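Long-range contacts in glutathione S-transferase 1 (Ascaris suum, PDB 4Q5F), which conjugates reduced glutathione to a wide range of exogenous and endogenous hydrophobic electrophiles and can also act as a glutathione peroxidase: residues 158-163 / 194-199; 31-36 / 169-174. All coordinates share one frame; numbering follows the deposited sequence.

Contact 1: 158-163 / 194-199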
loop_
_atom_site.group_PDB
_atom_site.type_symbol
_atom_site.label_atom_id
_atom_site.label_comp_id
_atom_site.label_asym_id
_atom_site.label_seq_id
_atom_site.Cartn_x
_atom_site.Cartn_y
_atom_site.Cartn_z
ATOM N N GLU B 158 3.949 6.018 23.215
ATOM C CA GLU B 158 4.174 7.194 22.376
ATOM C C GLU B 158 4.122 6.874 20.880
ATOM O O GLU B 158 4.254 7.769 20.049
ATOM C CB GLU B 158 5.526 7.828 22.722
ATOM C CG GLU B 158 6.659 6.819 22.794
ATOM C CD GLU B 158 6.957 6.360 24.212
ATOM O OE1 GLU B 158 7.407 7.193 25.028
ATOM O OE2 GLU B 158 6.739 5.165 24.506
ATOM N N TYR B 159 3.926 5.601 20.543
ATOM C CA TYR B 159 3.934 5.156 19.149
ATOM C C TYR B 159 2.622 4.493 18.746
ATOM O O TYR B 159 1.811 4.134 19.598
ATOM C CB TYR B 159 5.106 4.200 18.916
ATOM C CG TYR B 159 6.424 4.784 19.375
ATOM C CD1 TYR B 159 6.964 5.898 18.747
ATOM C CD2 TYR B 159 7.122 4.234 20.442
ATOM C CE1 TYR B 159 8.160 6.445 19.164
ATOM C CE2 TYR B 159 8.324 4.777 20.866
ATOM C CZ TYR B 159 8.835 5.884 20.222
ATOM O OH TYR B 159 10.027 6.435 20.633
ATOM N N MET B 160 2.423 4.345 17.439
ATOM C CA MET B 160 1.199 3.760 16.904
ATOM C C MET B 160 1.031 2.341 17.413
ATOM O O MET B 160 -0.056 1.955 17.842
ATOM C CB MET B 160 1.226 3.767 15.372
ATOM C CG MET B 160 1.066 5.148 14.757
ATOM S SD MET B 160 -0.513 5.903 15.187
ATOM C CE MET B 160 -0.321 7.528 14.463
ATOM N N VAL B 161 2.114 1.571 17.359
ATOM C CA VAL B 161 2.102 0.191 17.819
ATOM C C VAL B 161 3.298 -0.052 18.737
ATOM O O VAL B 161 4.413 0.378 18.440
ATOM C CB VAL B 161 2.185 -0.806 16.640
ATOM C CG1 VAL B 161 1.873 -2.227 17.127
ATOM C CG2 VAL B 161 1.263 -0.383 15.477
ATOM N N GLY B 162 3.058 -0.732 19.855
ATOM C CA GLY B 162 4.127 -1.138 20.751
ATOM C C GLY B 162 4.753 -0.000 21.534
ATOM O O GLY B 162 4.402 1.166 21.354
ATOM N N LYS B 163 5.699 -0.353 22.400
ATOM C CA LYS B 163 6.331 0.604 23.303
ATOM C C LYS B 163 7.615 1.204 22.732
ATOM O O LYS B 163 8.249 2.043 23.376
ATOM C CB LYS B 163 6.638 -0.072 24.641
ATOM N N LYS B 194 0.877 16.129 17.359
ATOM C CA LYS B 194 1.975 17.084 17.460
ATOM C C LYS B 194 3.062 16.578 18.406
ATOM O O LYS B 194 4.251 16.677 18.104
ATOM C CB LYS B 194 1.460 18.448 17.921
ATOM C CG LYS B 194 1.076 19.379 16.778
ATOM C CD LYS B 194 -0.149 20.228 17.099
ATOM C CE LYS B 194 0.133 21.266 18.172
ATOM N NZ LYS B 194 -1.021 22.197 18.353
ATOM N N LYS B 195 2.653 16.034 19.549
ATOM C CA LYS B 195 3.596 15.452 20.498
ATOM C C LYS B 195 4.276 14.238 19.876
ATOM O O LYS B 195 5.494 14.079 19.956
ATOM C CB LYS B 195 2.880 15.028 21.783
ATOM C CG LYS B 195 2.437 16.177 22.672
ATOM C CD LYS B 195 2.068 15.691 24.073
ATOM C CE LYS B 195 0.611 15.262 24.151
ATOM N NZ LYS B 195 0.252 14.582 25.430
ATOM N N TYR B 196 3.460 13.384 19.268
ATOM C CA TYR B 196 3.918 12.169 18.601
ATOM C C TYR B 196 5.011 12.464 17.576
ATOM O O TYR B 196 6.014 11.754 17.502
ATOM C CB TYR B 196 2.713 11.500 17.939
ATOM C CG TYR B 196 3.015 10.403 16.945
ATOM C CD1 TYR B 196 3.748 9.282 17.309
ATOM C CD2 TYR B 196 2.526 10.473 15.647
ATOM C CE1 TYR B 196 4.005 8.274 16.399
ATOM C CE2 TYR B 196 2.777 9.472 14.734
ATOM C CZ TYR B 196 3.515 8.376 15.115
ATOM O OH TYR B 196 3.761 7.378 14.204
ATOM N N ILE B 197 4.815 13.522 16.798
ATOM C CA ILE B 197 5.799 13.940 15.805
ATOM C C ILE B 197 7.033 14.532 16.484
ATOM O O ILE B 197 8.156 14.311 16.036
ATOM C CB ILE B 197 5.191 14.965 14.822
ATOM C CG1 ILE B 197 4.074 14.307 14.011
ATOM C CG2 ILE B 197 6.251 15.519 13.872
ATOM C CD1 ILE B 197 3.169 15.288 13.297
ATOM N N GLU B 198 6.820 15.281 17.561
ATOM C CA GLU B 198 7.923 15.876 18.309
ATOM C C GLU B 198 8.803 14.781 18.903
ATOM O O GLU B 198 10.030 14.861 18.859
ATOM C CB GLU B 198 7.384 16.763 19.434
ATOM C CG GLU B 198 8.443 17.619 20.114
ATOM C CD GLU B 198 7.964 18.201 21.432
ATOM O OE1 GLU B 198 7.852 17.437 22.416
ATOM O OE2 GLU B 198 7.693 19.420 21.485
ATOM N N HIS B 199 8.160 13.756 19.454
ATOM C CA HIS B 199 8.859 12.660 20.116
ATOM C C HIS B 199 9.779 11.903 19.158
ATOM O O HIS B 199 10.987 11.831 19.378
ATOM C CB HIS B 199 7.845 11.692 20.731
ATOM C CG HIS B 199 8.466 10.549 21.475
ATOM N ND1 HIS B 199 8.302 10.368 22.828
ATOM C CD2 HIS B 199 9.249 9.528 21.047
ATOM C CE1 HIS B 199 8.959 9.283 23.209
ATOM N NE2 HIS B 199 9.541 8.758 22.148
#

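Contact 2: 31-36 / 169-174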
loop_
_atom_site.group_PDB
_atom_site.type_symbol
_atom_site.label_atom_id
_atom_site.label_comp_id
_atom_site.label_asym_id
_atom_site.label_seq_id
_atom_site.Cartn_x
_atom_site.Cartn_y
_atom_site.Cartn_z
ATOM N N ARG B 31 15.781 6.180 4.165
ATOM C CA ARG B 31 16.918 6.844 4.798
ATOM C C ARG B 31 16.730 6.916 6.306
ATOM O O ARG B 31 17.634 6.580 7.071
ATOM C CB ARG B 31 17.091 8.259 4.245
ATOM C CG ARG B 31 17.420 8.326 2.764
ATOM C CD ARG B 31 17.457 9.765 2.281
ATOM N NE ARG B 31 17.708 9.855 0.842
ATOM C CZ ARG B 31 17.001 10.588 -0.016
ATOM N NH1 ARG B 31 15.971 11.324 0.389
ATOM N NH2 ARG B 31 17.329 10.588 -1.300
ATOM N N LEU B 32 15.548 7.360 6.723
ATOM C CA LEU B 32 15.217 7.478 8.137
ATOM C C LEU B 32 15.336 6.134 8.847
ATOM O O LEU B 32 15.788 6.059 9.989
ATOM C CB LEU B 32 13.796 8.018 8.297
ATOM C CG LEU B 32 13.620 9.505 7.998
ATOM C CD1 LEU B 32 12.160 9.831 7.744
ATOM C CD2 LEU B 32 14.158 10.337 9.150
ATOM N N ILE B 33 14.931 5.072 8.163
ATOM C CA ILE B 33 14.960 3.737 8.745
ATOM C C ILE B 33 16.401 3.247 8.910
ATOM O O ILE B 33 16.726 2.585 9.895
ATOM C CB ILE B 33 14.132 2.741 7.905
ATOM C CG1 ILE B 33 12.657 3.148 7.920
ATOM C CG2 ILE B 33 14.256 1.324 8.456
ATOM C CD1 ILE B 33 11.815 2.497 6.842
ATOM N N PHE B 34 17.263 3.570 7.949
ATOM C CA PHE B 34 18.681 3.241 8.068
ATOM C C PHE B 34 19.301 3.961 9.260
ATOM O O PHE B 34 19.950 3.342 10.104
ATOM C CB PHE B 34 19.453 3.641 6.809
ATOM C CG PHE B 34 19.272 2.702 5.655
ATOM C CD1 PHE B 34 19.643 1.372 5.758
ATOM C CD2 PHE B 34 18.761 3.159 4.452
ATOM C CE1 PHE B 34 19.486 0.509 4.691
ATOM C CE2 PHE B 34 18.603 2.303 3.380
ATOM C CZ PHE B 34 18.966 0.976 3.499
ATOM N N HIS B 35 19.098 5.271 9.321
ATOM C CA HIS B 35 19.749 6.096 10.331
ATOM C C HIS B 35 19.295 5.748 11.742
ATOM O O HIS B 35 20.089 5.795 12.678
ATOM C CB HIS B 35 19.526 7.578 10.035
ATOM C CG HIS B 35 20.445 8.118 8.986
ATOM N ND1 HIS B 35 20.056 8.305 7.675
ATOM C CD2 HIS B 35 21.743 8.491 9.049
ATOM C CE1 HIS B 35 21.073 8.779 6.982
ATOM N NE2 HIS B 35 22.110 8.903 7.789
ATOM N N GLN B 36 18.024 5.391 11.896
ATOM C CA GLN B 36 17.522 4.967 13.196
ATOM C C GLN B 36 18.277 3.728 13.654
ATOM O O GLN B 36 18.752 3.654 14.787
ATOM C CB GLN B 36 16.024 4.658 13.130
ATOM C CG GLN B 36 15.451 4.044 14.406
ATOM C CD GLN B 36 15.685 4.906 15.630
ATOM O OE1 GLN B 36 15.974 6.096 15.522
ATOM N NE2 GLN B 36 15.559 4.306 16.806
ATOM N N ASP B 169 6.269 4.637 12.141
ATOM C CA ASP B 169 6.403 5.861 12.922
ATOM C C ASP B 169 7.358 6.838 12.247
ATOM O O ASP B 169 7.073 8.031 12.146
ATOM C CB ASP B 169 6.907 5.544 14.331
ATOM C CG ASP B 169 5.931 4.696 15.127
ATOM O OD1 ASP B 169 4.732 5.046 15.168
ATOM O OD2 ASP B 169 6.364 3.678 15.710
ATOM N N LEU B 170 8.494 6.323 11.785
ATOM C CA LEU B 170 9.527 7.155 11.179
ATOM C C LEU B 170 9.041 7.843 9.904
ATOM O O LEU B 170 9.274 9.034 9.702
ATOM C CB LEU B 170 10.765 6.310 10.867
ATOM C CG LEU B 170 11.424 5.610 12.060
ATOM C CD1 LEU B 170 12.549 4.702 11.590
ATOM C CD2 LEU B 170 11.941 6.624 13.068
ATOM N N VAL B 171 8.368 7.085 9.044
ATOM C CA VAL B 171 7.925 7.606 7.755
ATOM C C VAL B 171 6.739 8.551 7.911
ATOM O O VAL B 171 6.685 9.603 7.273
ATOM C CB VAL B 171 7.541 6.462 6.790
ATOM C CG1 VAL B 171 7.051 7.015 5.453
ATOM C CG2 VAL B 171 8.729 5.537 6.571
ATOM N N ILE B 172 5.785 8.164 8.754
ATOM C CA ILE B 172 4.577 8.954 8.962
ATOM C C ILE B 172 4.913 10.341 9.502
ATOM O O ILE B 172 4.510 11.351 8.926
ATOM C CB ILE B 172 3.599 8.234 9.925
ATOM C CG1 ILE B 172 2.957 7.040 9.218
ATOM C CG2 ILE B 172 2.502 9.183 10.421
ATOM C CD1 ILE B 172 2.194 6.105 10.137
ATOM N N THR B 173 5.652 10.382 10.603
ATOM C CA THR B 173 5.954 11.640 11.276
ATOM C C THR B 173 6.778 12.588 10.406
ATOM O O THR B 173 6.608 13.805 10.476
ATOM C CB THR B 173 6.702 11.400 12.595
ATOM O OG1 THR B 173 7.870 10.608 12.349
ATOM C CG2 THR B 173 5.801 10.684 13.588
ATOM N N ASP B 174 7.669 12.038 9.589
ATOM C CA ASP B 174 8.480 12.864 8.701
ATOM C C ASP B 174 7.603 13.511 7.640
ATOM O O ASP B 174 7.736 14.701 7.350
ATOM C CB ASP B 174 9.576 12.038 8.029
ATOM C CG ASP B 174 10.486 12.881 7.154
ATOM O OD1 ASP B 174 11.319 13.630 7.709
ATOM O OD2 ASP B 174 10.371 12.791 5.914
#

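Contact 1: 158-163 / 194-199
The imidazole of H199 and the phenol rings of Y159 and Y196 give this contact its shape. One face of the H199 ring carries the aliphatic part of E158: CG lies 3.7 Å from the ring centroid, 27° off the normal, a CH-pi contact displaced toward the rim. The same CG lies over one face of the Y159 ring, again offset toward the rim, and is thus shared between the two rings; CE1 of Y196 lies at the edge of the Y159 ring, near its plane. With chi1 at 48°, CG of E158 sits between the backbone N and the carbonyl carbon, which brings it over the imidazole. Farther along, the carboxylate is inclined to the imidazole, and OE1 of E158 comes 3.2 Å from CE1 of H199, a carbon. At the edge of the imidazole lies the hydroxyl of Y159. NE2 of H199 donates to OH of Y159 over 2.8 Å, but the bond is bent to 124° and weak; the two rings stand almost perpendicular.

The Y196 ring takes the carbonyl O of E158 at its edge, 3.2 Å from CD1 of Y196, and M160 obliquely. M160 crosses the phenol at about a right angle in a Met-aromatic contact: SD stands 5.2 Å from the Y196 centroid, and the methyl CE reaches CE2 of Y196 at 3.7 Å. The phenol oxygen of Y196 finds its polar partner in D169 of helix 167-182, while M160 also rests on F151 and L152 of helix 129-155.

Through Y196 and H199, one helical turn apart, the loop between helix 129-155 and helix 167-182 packs on helix 191-201 within the all-helical C-terminal domain of the GST fold, away from the glutathione site.

Contact 2: 31-36 / 169-174
L170 and L32 meet where the two domains of the GST fold join: helix 27-37 belongs to the thioredoxin-like N-terminal domain, helix 167-182 to the all-helical C-terminal domain. The axes of the two short segments approach to 9.5 Å, their directions 127° from one another, and no hydrogen bond links them. Fit of apolar shapes carries the interface.

The main bump from the C-terminal side is L170. Its CD1 enters a hollow on helix 27-37 bounded by I33 and Q36, lying 3.9 Å from CA of I33 and 3.8 Å from CB of Q36. The branch thus rests against backbone as well as side chain, and it crosses the Q36 chain at about a right angle. CG of Q36 is anti to its backbone N (chi1 173°), and that methylene too lies near CD1 of L170. Beside this hollow, CD1 of I33 reaches CG2 of V171 at 4.3 Å, a looser touch; Y80 of helix 76-86 packs against both residues.

L32 supplies the bump in the reverse direction. At the base of its side chain, CB faces CB of L170 at 4.3 Å, while CD1 passes into the groove between L170 and D174, one turn farther along helix 167-182, approaching the carbonyl O of L170 at 3.6 Å. CD1 of L32 also lies against CB and the carboxylate carbon of D174, whose OD1 in addition forms a salt bridge with R213. W209 of helix 204-212 also touches L32. The closest approach between the two segments is a methyl group against a methylene: CD1 of L32 lies 3.4 Å from CB of D174.

Contact 1 and contact 2 lie with their centres 12 Å apart and are joined through helix 167-182, whose residues 169-174 belong to contact 2 and lean on both segments of contact 1. The connecting residue is D169: its OD1 probably accepts a hydrogen bond from OH of Y196 at 2.7 Å, and its OD2 packs against CB of Y159. T173 adds an apolar touch, CG2 lying 3.5 Å from CE2 of Y196. Contact 2 is a domain interface nearer the active site: the side chain of V171 is about 10 Å from a bound glutathione and about 7 Å from that of S76, which lines the glutathione pocket. Contact 1 lies farther out, within the C-terminal domain.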